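Local coordinates for protein isoaspartyl dipeptidase (Fervidobacterium islandicum, PDB 7CDH) that probably hydrolyses isoaspartyl (beta-aspartyl) dipeptides as a zinc-binding amidohydrolase of the M38 metallopeptidase family, consistent with a role in protein repair, at residues A[171-176]-A[211-216]; A[263-268]-A[318-323]; A[353-358]-A[362-367]. All coordinates share one frame; numbering follows the deposited sequence.

Along the chain the three contacts come in series, none nested in or crossing another. Interaction 1 closes a loop of 34 residues between helix 169-186 and the end of helix 204-212, tying two neighbouring outer helices of the TIM barrel together. Interaction 2 spans 49 residues, bringing the start of helix 264-273 against the turn that follows helix 309-318. Interaction 3 is local: three residues separate 353-358 from 362-367 in a hairpin near the C terminus. Interactions 2 and 3 touch where Leu318 CD1 lies 3.4 Å from Phe362 CE2, whereas interactions 1 and 3 lie on opposite sides of the chain's centre, their own centres about 41 Å apart.

Interaction 1 (A[171-176]-A[211-216])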
# COMPACT_ATOMS: atom_id res chain seq x y z
N GLU A 171 -0.52 22.79 6.26
CA GLU A 171 0.40 21.63 6.41
C GLU A 171 1.18 21.80 7.71
O GLU A 171 1.23 20.82 8.50
CB GLU A 171 1.36 21.52 5.22
CG GLU A 171 0.72 21.14 3.91
CD GLU A 171 1.72 21.07 2.75
OE1 GLU A 171 2.40 22.09 2.51
OE2 GLU A 171 1.84 19.98 2.12
N ILE A 172 1.77 22.98 7.95
CA ILE A 172 2.46 23.31 9.24
C ILE A 172 1.54 23.02 10.43
O ILE A 172 2.00 22.39 11.38
CB ILE A 172 2.95 24.78 9.30
CG1 ILE A 172 3.95 25.12 8.19
CG2 ILE A 172 3.55 25.05 10.67
CD1 ILE A 172 5.03 24.06 8.03
N LEU A 173 0.30 23.52 10.44
CA LEU A 173 -0.60 23.39 11.62
C LEU A 173 -0.83 21.91 11.94
O LEU A 173 -0.82 21.55 13.16
CB LEU A 173 -1.95 24.08 11.37
CG LEU A 173 -1.96 25.60 11.54
CD1 LEU A 173 -3.31 26.16 11.11
CD2 LEU A 173 -1.63 25.99 12.97
N ARG A 174 -1.06 21.08 10.91
CA ARG A 174 -1.29 19.65 11.13
C ARG A 174 -0.05 19.06 11.84
O ARG A 174 -0.24 18.36 12.87
CB ARG A 174 -1.62 18.97 9.81
CG ARG A 174 -1.75 17.45 9.90
CD ARG A 174 -2.84 16.91 10.80
NE ARG A 174 -4.01 17.77 10.83
CZ ARG A 174 -4.89 17.90 9.85
NH1 ARG A 174 -4.74 17.20 8.73
NH2 ARG A 174 -5.91 18.73 9.99
N ILE A 175 1.16 19.37 11.36
CA ILE A 175 2.45 18.86 11.91
C ILE A 175 2.62 19.37 13.35
O ILE A 175 2.93 18.55 14.22
CB ILE A 175 3.63 19.26 11.00
CG1 ILE A 175 3.60 18.48 9.68
CG2 ILE A 175 4.98 19.09 11.71
CD1 ILE A 175 4.22 19.27 8.55
N VAL A 176 2.38 20.65 13.60
CA VAL A 176 2.54 21.19 14.97
C VAL A 176 1.51 20.52 15.88
O VAL A 176 1.89 20.12 16.98
CB VAL A 176 2.43 22.72 15.01
CG1 VAL A 176 2.42 23.23 16.43
CG2 VAL A 176 3.54 23.38 14.23
N GLU A 211 -1.72 33.30 16.96
CA GLU A 211 -2.81 34.30 16.87
C GLU A 211 -4.11 33.60 16.49
O GLU A 211 -5.14 33.97 17.05
CB GLU A 211 -2.42 35.44 15.92
CG GLU A 211 -1.44 36.40 16.56
CD GLU A 211 -0.60 37.26 15.63
OE1 GLU A 211 -0.83 37.24 14.40
OE2 GLU A 211 0.31 37.94 16.14
N LYS A 212 -4.07 32.61 15.61
CA LYS A 212 -5.28 32.05 14.95
C LYS A 212 -5.69 30.71 15.56
O LYS A 212 -6.74 30.19 15.17
CB LYS A 212 -5.03 31.86 13.46
CG LYS A 212 -4.64 33.11 12.68
CD LYS A 212 -4.07 32.75 11.32
CE LYS A 212 -4.27 33.80 10.24
NZ LYS A 212 -4.18 33.20 8.89
N THR A 213 -4.91 30.13 16.47
CA THR A 213 -5.23 28.82 17.08
C THR A 213 -4.90 28.84 18.57
O THR A 213 -4.24 29.78 19.03
CB THR A 213 -4.52 27.64 16.39
OG1 THR A 213 -3.24 27.46 17.00
CG2 THR A 213 -4.35 27.80 14.89
N GLU A 214 -5.24 27.74 19.23
CA GLU A 214 -5.13 27.52 20.69
C GLU A 214 -3.75 26.92 21.02
O GLU A 214 -3.58 26.43 22.17
CB GLU A 214 -6.24 26.55 21.12
CG GLU A 214 -7.63 26.80 20.51
CD GLU A 214 -7.89 26.31 19.07
OE1 GLU A 214 -7.10 25.49 18.52
OE2 GLU A 214 -8.87 26.79 18.49
N ILE A 215 -2.82 26.88 20.05
CA ILE A 215 -1.54 26.13 20.20
C ILE A 215 -0.55 27.02 20.94
O ILE A 215 -0.30 28.17 20.58
CB ILE A 215 -0.98 25.63 18.85
CG1 ILE A 215 -1.79 24.43 18.35
CG2 ILE A 215 0.48 25.30 19.01
CD1 ILE A 215 -1.54 24.06 16.91
N PRO A 216 -0.05 26.53 22.09
CA PRO A 216 0.84 27.33 22.92
C PRO A 216 2.18 27.57 22.20
O PRO A 216 2.67 26.66 21.51
CB PRO A 216 1.06 26.50 24.18
CG PRO A 216 0.08 25.35 24.13
CD PRO A 216 -0.37 25.22 22.69
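Leu173 and Val176 meet Thr213 and Ile215 through methyl groups, and no flat group of either segment presents a face or an edge to the other. The flat groups nearby serve other partners: the guanidinium of Arg174 pairs with Glu171 of a second subunit, and the carboxylate of Glu214 with Arg201 of that same subunit. Leu173 and Thr213 approach tip to tip, CD2 of the leucine lying 3.8 Å from CG2 of the threonine. The same Leu173 CD2 comes within 4.4 Å of Ile215 CD1. One helical turn on, Val176 and Ile215 lie at a slant to each other, Val176 CG1 resting 3.8 Å from Ile215 CG2. Val176 CG1 stands anti to its backbone N (chi1 173°), which brings that methyl to the isoleucine.

Helix 204-212 ends just before Thr213, and the chain turns there toward strand 220-223 of the amidohydrolase barrel. The hydroxyl of Thr213 shapes this exit: OG1 accepts from Ile215 N at 3.1 Å in an ST turn and also bonds to the carbonyl of Ile209. Ile209 further packs on Leu173 and Ile215, extending the apolar seam between the two outer helices. An alanine in place of Thr213 is likely to leave Ile215 N without its acceptor and to open a gap beside Leu173 CD2. No hydrogen bond crosses between the segments, so dispersion and the burial of methyl groups hold helix 169-186 against the loop that leaves helix 204-212, while the threonine hydroxyl serves the turn instead.

Interaction 2 (A[263-268]-A[318-323]); sequences TTIDAI and LEKGLP
Ile265 and Ile268, near the N terminus of helix 264-273, pack against Lys320 and Leu322 in the loop joining helix 309-318 to helix 324-327. The aliphatic part of Lys320 crosses Ile265 at about a right angle, with Lys320 CE 4.0 Å from Ile265 CG2. A bend at chi2 (-133°) and another at chi4 turn the lysine chain as it passes the isoleucine and leave Lys320 NZ 5.8 Å from Asp266 OD1. Those opposite charges are not in contact, though they may attract weakly. Farther along, Ile268 CG2 and Leu322 CD2 approach more loosely, at 4.5 Å. Val317 of helix 309-318 packs on both these residues.

Each segment carries a local motif. Thr263 and Asp266 form a capping box: Thr263 N donates to Asp266 OD2 at 3.1 Å, meeting the anti side of the carboxylate, and Asp266 N returns a weak bond to Thr263 OG1 at 3.4 Å. Across from it, Leu318 to Gly321 make a type I beta turn, closed by Gly321 N bonding to Leu318 O at 2.7 Å. Gly321 adopts a positive phi (92°), at which a CB would run into the carbonyl of Lys320. In the chain, helix 264-273 connects the parallel strands 245-248 and 280-283, and Thr264 OG1 ties its first turn to the carbonyl of Thr248 and to Ser226.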
# COMPACT_ATOMS: atom_id res chain seq x y z
N THR A 263 26.04 39.89 14.55
CA THR A 263 26.39 38.51 14.89
C THR A 263 25.53 38.03 16.05
O THR A 263 24.81 38.85 16.64
CB THR A 263 27.86 38.41 15.23
OG1 THR A 263 27.96 39.00 16.53
CG2 THR A 263 28.72 39.10 14.19
N THR A 264 25.64 36.74 16.34
CA THR A 264 25.07 36.08 17.53
C THR A 264 25.55 36.81 18.80
O THR A 264 24.75 36.94 19.73
CB THR A 264 25.35 34.57 17.46
OG1 THR A 264 24.47 34.09 16.44
CG2 THR A 264 25.04 33.84 18.74
N ILE A 265 26.80 37.26 18.85
CA ILE A 265 27.31 38.04 20.02
C ILE A 265 26.44 39.30 20.23
O ILE A 265 25.95 39.52 21.36
CB ILE A 265 28.81 38.43 19.89
CG1 ILE A 265 29.72 37.32 19.36
CG2 ILE A 265 29.30 38.93 21.24
CD1 ILE A 265 29.72 36.09 20.22
N ASP A 266 26.22 40.09 19.18
CA ASP A 266 25.35 41.30 19.26
C ASP A 266 23.97 40.86 19.71
O ASP A 266 23.38 41.50 20.61
CB ASP A 266 25.31 42.04 17.93
CG ASP A 266 26.69 42.49 17.47
OD1 ASP A 266 27.45 43.07 18.33
OD2 ASP A 266 27.02 42.23 16.28
N ALA A 267 23.45 39.80 19.10
CA ALA A 267 22.09 39.29 19.39
C ALA A 267 21.95 39.00 20.89
O ALA A 267 20.95 39.42 21.49
CB ALA A 267 21.85 38.08 18.52
N ILE A 268 22.90 38.30 21.47
CA ILE A 268 22.84 37.86 22.90
C ILE A 268 22.88 39.10 23.82
O ILE A 268 22.21 39.11 24.89
CB ILE A 268 23.97 36.86 23.20
CG1 ILE A 268 23.67 35.52 22.53
CG2 ILE A 268 24.22 36.70 24.70
CD1 ILE A 268 24.79 34.53 22.62
N LEU A 318 31.39 36.64 27.31
CA LEU A 318 32.07 36.99 28.57
C LEU A 318 32.98 38.20 28.34
O LEU A 318 32.93 39.14 29.16
CB LEU A 318 32.88 35.79 29.06
CG LEU A 318 32.07 34.59 29.54
CD1 LEU A 318 33.01 33.47 30.02
CD2 LEU A 318 31.07 34.98 30.62
N GLU A 319 33.78 38.18 27.28
CA GLU A 319 34.71 39.27 26.86
C GLU A 319 33.96 40.59 26.59
O GLU A 319 34.64 41.59 26.33
CB GLU A 319 35.46 38.88 25.58
CG GLU A 319 36.43 37.73 25.76
CD GLU A 319 37.13 37.25 24.49
OE1 GLU A 319 37.00 37.94 23.40
OE2 GLU A 319 37.80 36.19 24.59
N LYS A 320 32.63 40.60 26.57
CA LYS A 320 31.82 41.84 26.47
C LYS A 320 31.29 42.24 27.86
O LYS A 320 30.44 43.15 27.95
CB LYS A 320 30.70 41.62 25.45
CG LYS A 320 31.14 41.64 24.00
CD LYS A 320 30.25 42.51 23.14
CE LYS A 320 30.75 42.67 21.72
NZ LYS A 320 32.20 43.03 21.68
N GLY A 321 31.76 41.59 28.93
CA GLY A 321 31.45 41.96 30.32
C GLY A 321 30.24 41.27 30.94
O GLY A 321 30.10 41.45 32.20
N LEU A 322 29.43 40.51 30.18
CA LEU A 322 28.24 39.79 30.74
C LEU A 322 28.71 38.78 31.77
O LEU A 322 29.76 38.18 31.62
CB LEU A 322 27.42 39.11 29.64
CG LEU A 322 26.47 40.04 28.90
CD1 LEU A 322 27.23 40.90 27.89
CD2 LEU A 322 25.34 39.25 28.21
N PRO A 323 27.98 38.61 32.88
CA PRO A 323 28.34 37.64 33.92
C PRO A 323 28.08 36.18 33.49
O PRO A 323 27.10 35.91 32.85
CB PRO A 323 27.47 38.03 35.14
CG PRO A 323 26.30 38.81 34.57
CD PRO A 323 26.76 39.35 33.22

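Interaction 3 (A[353-358]-A[362-367])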
# COMPACT_ATOMS: atom_id res chain seq x y z
N ASP A 353 26.02 15.84 35.01
CA ASP A 353 26.69 16.32 33.78
C ASP A 353 27.31 17.68 34.08
O ASP A 353 26.52 18.63 34.36
CB ASP A 353 25.72 16.45 32.60
CG ASP A 353 24.87 15.23 32.30
OD1 ASP A 353 25.22 14.11 32.76
OD2 ASP A 353 23.86 15.41 31.56
N PHE A 354 28.65 17.78 34.01
CA PHE A 354 29.46 18.95 34.44
C PHE A 354 30.65 19.17 33.51
O PHE A 354 31.12 18.21 32.90
CB PHE A 354 30.14 18.71 35.79
CG PHE A 354 29.28 18.09 36.87
CD1 PHE A 354 28.07 18.65 37.22
CD2 PHE A 354 29.73 16.99 37.57
CE1 PHE A 354 27.28 18.06 38.20
CE2 PHE A 354 28.96 16.43 38.58
CZ PHE A 354 27.74 16.97 38.89
N ILE A 355 31.11 20.41 33.39
CA ILE A 355 32.46 20.70 32.83
C ILE A 355 33.28 21.44 33.90
O ILE A 355 32.72 22.15 34.76
CB ILE A 355 32.41 21.47 31.49
CG1 ILE A 355 31.74 22.83 31.63
CG2 ILE A 355 31.74 20.63 30.42
CD1 ILE A 355 31.90 23.75 30.42
N LEU A 356 34.57 21.22 33.86
CA LEU A 356 35.53 21.91 34.74
C LEU A 356 36.37 22.80 33.84
O LEU A 356 36.96 22.31 32.88
CB LEU A 356 36.35 20.86 35.47
CG LEU A 356 35.60 20.16 36.61
CD1 LEU A 356 36.27 18.86 36.97
CD2 LEU A 356 35.53 21.08 37.83
N VAL A 357 36.34 24.09 34.11
CA VAL A 357 37.04 25.12 33.30
C VAL A 357 38.16 25.71 34.16
O VAL A 357 38.04 25.79 35.38
CB VAL A 357 35.98 26.12 32.86
CG1 VAL A 357 36.57 27.37 32.27
CG2 VAL A 357 35.04 25.43 31.89
N ASP A 358 39.28 26.04 33.54
CA ASP A 358 40.39 26.75 34.22
C ASP A 358 39.95 28.21 34.46
O ASP A 358 39.51 28.85 33.49
CB ASP A 358 41.64 26.62 33.36
CG ASP A 358 42.85 27.19 34.05
OD1 ASP A 358 42.97 28.45 34.08
OD2 ASP A 358 43.62 26.35 34.60
N PHE A 362 40.20 29.72 30.99
CA PHE A 362 38.80 29.36 30.62
C PHE A 362 38.80 28.20 29.61
O PHE A 362 37.86 28.04 28.85
CB PHE A 362 38.05 30.59 30.11
CG PHE A 362 37.16 31.20 31.15
CD1 PHE A 362 37.69 31.96 32.18
CD2 PHE A 362 35.79 31.00 31.10
CE1 PHE A 362 36.86 32.53 33.13
CE2 PHE A 362 34.97 31.56 32.06
CZ PHE A 362 35.50 32.32 33.08
N GLU A 363 39.83 27.37 29.63
CA GLU A 363 39.96 26.19 28.77
C GLU A 363 39.23 25.03 29.46
O GLU A 363 39.32 24.93 30.71
CB GLU A 363 41.45 25.94 28.52
CG GLU A 363 42.11 27.04 27.70
CD GLU A 363 42.16 26.78 26.20
OE1 GLU A 363 42.90 25.85 25.79
OE2 GLU A 363 41.48 27.51 25.43
N ILE A 364 38.48 24.23 28.70
CA ILE A 364 37.78 23.04 29.27
C ILE A 364 38.86 22.02 29.65
O ILE A 364 39.67 21.65 28.79
CB ILE A 364 36.69 22.48 28.33
CG1 ILE A 364 35.49 23.41 28.26
CG2 ILE A 364 36.25 21.08 28.75
CD1 ILE A 364 34.77 23.34 26.96
N VAL A 365 38.92 21.57 30.90
CA VAL A 365 39.98 20.61 31.31
C VAL A 365 39.34 19.32 31.78
O VAL A 365 40.03 18.30 31.79
CB VAL A 365 40.94 21.21 32.38
CG1 VAL A 365 41.66 22.45 31.86
CG2 VAL A 365 40.22 21.54 33.68
N SER A 366 38.10 19.33 32.24
CA SER A 366 37.45 18.04 32.57
C SER A 366 35.97 18.08 32.19
O SER A 366 35.36 19.17 32.17
CB SER A 366 37.73 17.66 33.99
OG SER A 366 39.13 17.49 34.16
N VAL A 367 35.45 16.92 31.80
CA VAL A 367 34.07 16.76 31.28
C VAL A 367 33.47 15.51 31.89
O VAL A 367 34.10 14.47 31.77
CB VAL A 367 34.01 16.71 29.75
CG1 VAL A 367 32.57 16.61 29.30
CG2 VAL A 367 34.67 17.92 29.15
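Leu356 and the pair Val365 and Ser366 form the closely bonded middle of this hairpin, whereas Glu363 near the turn is exposed. Leu356 O is gripped by two amides: Val365 N at 2.9 Å and nearly straight (175°), and Ser366 N at a longer 3.3 Å. In return Leu356 N donates to Ser366 O at 2.8 Å, the donor tilted 35° from the carbonyl plane. Two consecutive residues facing one make a classic beta bulge, which shifts the antiparallel register by one.

Beyond it, Val357 and Ile364 meet obliquely on the face that also carries Ile355 and Val367; the side chains of Ile355 and Val367 lie side by side, pointing the same way, with Ile355 CG2 4.2 Å from Val367 CG2. The hairpin continues the sheet through strand 51-59, consistent with the small beta domain that amidohydrolases build from chain-terminal segments beside the barrel. On the other face, Ser366 CB packs against Leu356 CD1, and the serine hydroxyl bonds to Val365 O, Tyr46 and Asp377.

Toward the turn, Asp358 N still bonds to Glu363 O (3.0 Å), and Phe362 N reaches Asp358 O along a bent path of 131°. The ring of Phe362 lies obliquely to Val357 CG1, whose nearest ring atom is Phe362 CD2 at 3.9 Å. On the solvent side Glu363 gives its carboxylate to Arg315, while Asp358 OD1 accepts from the turn amides of Gln360 and Ser361.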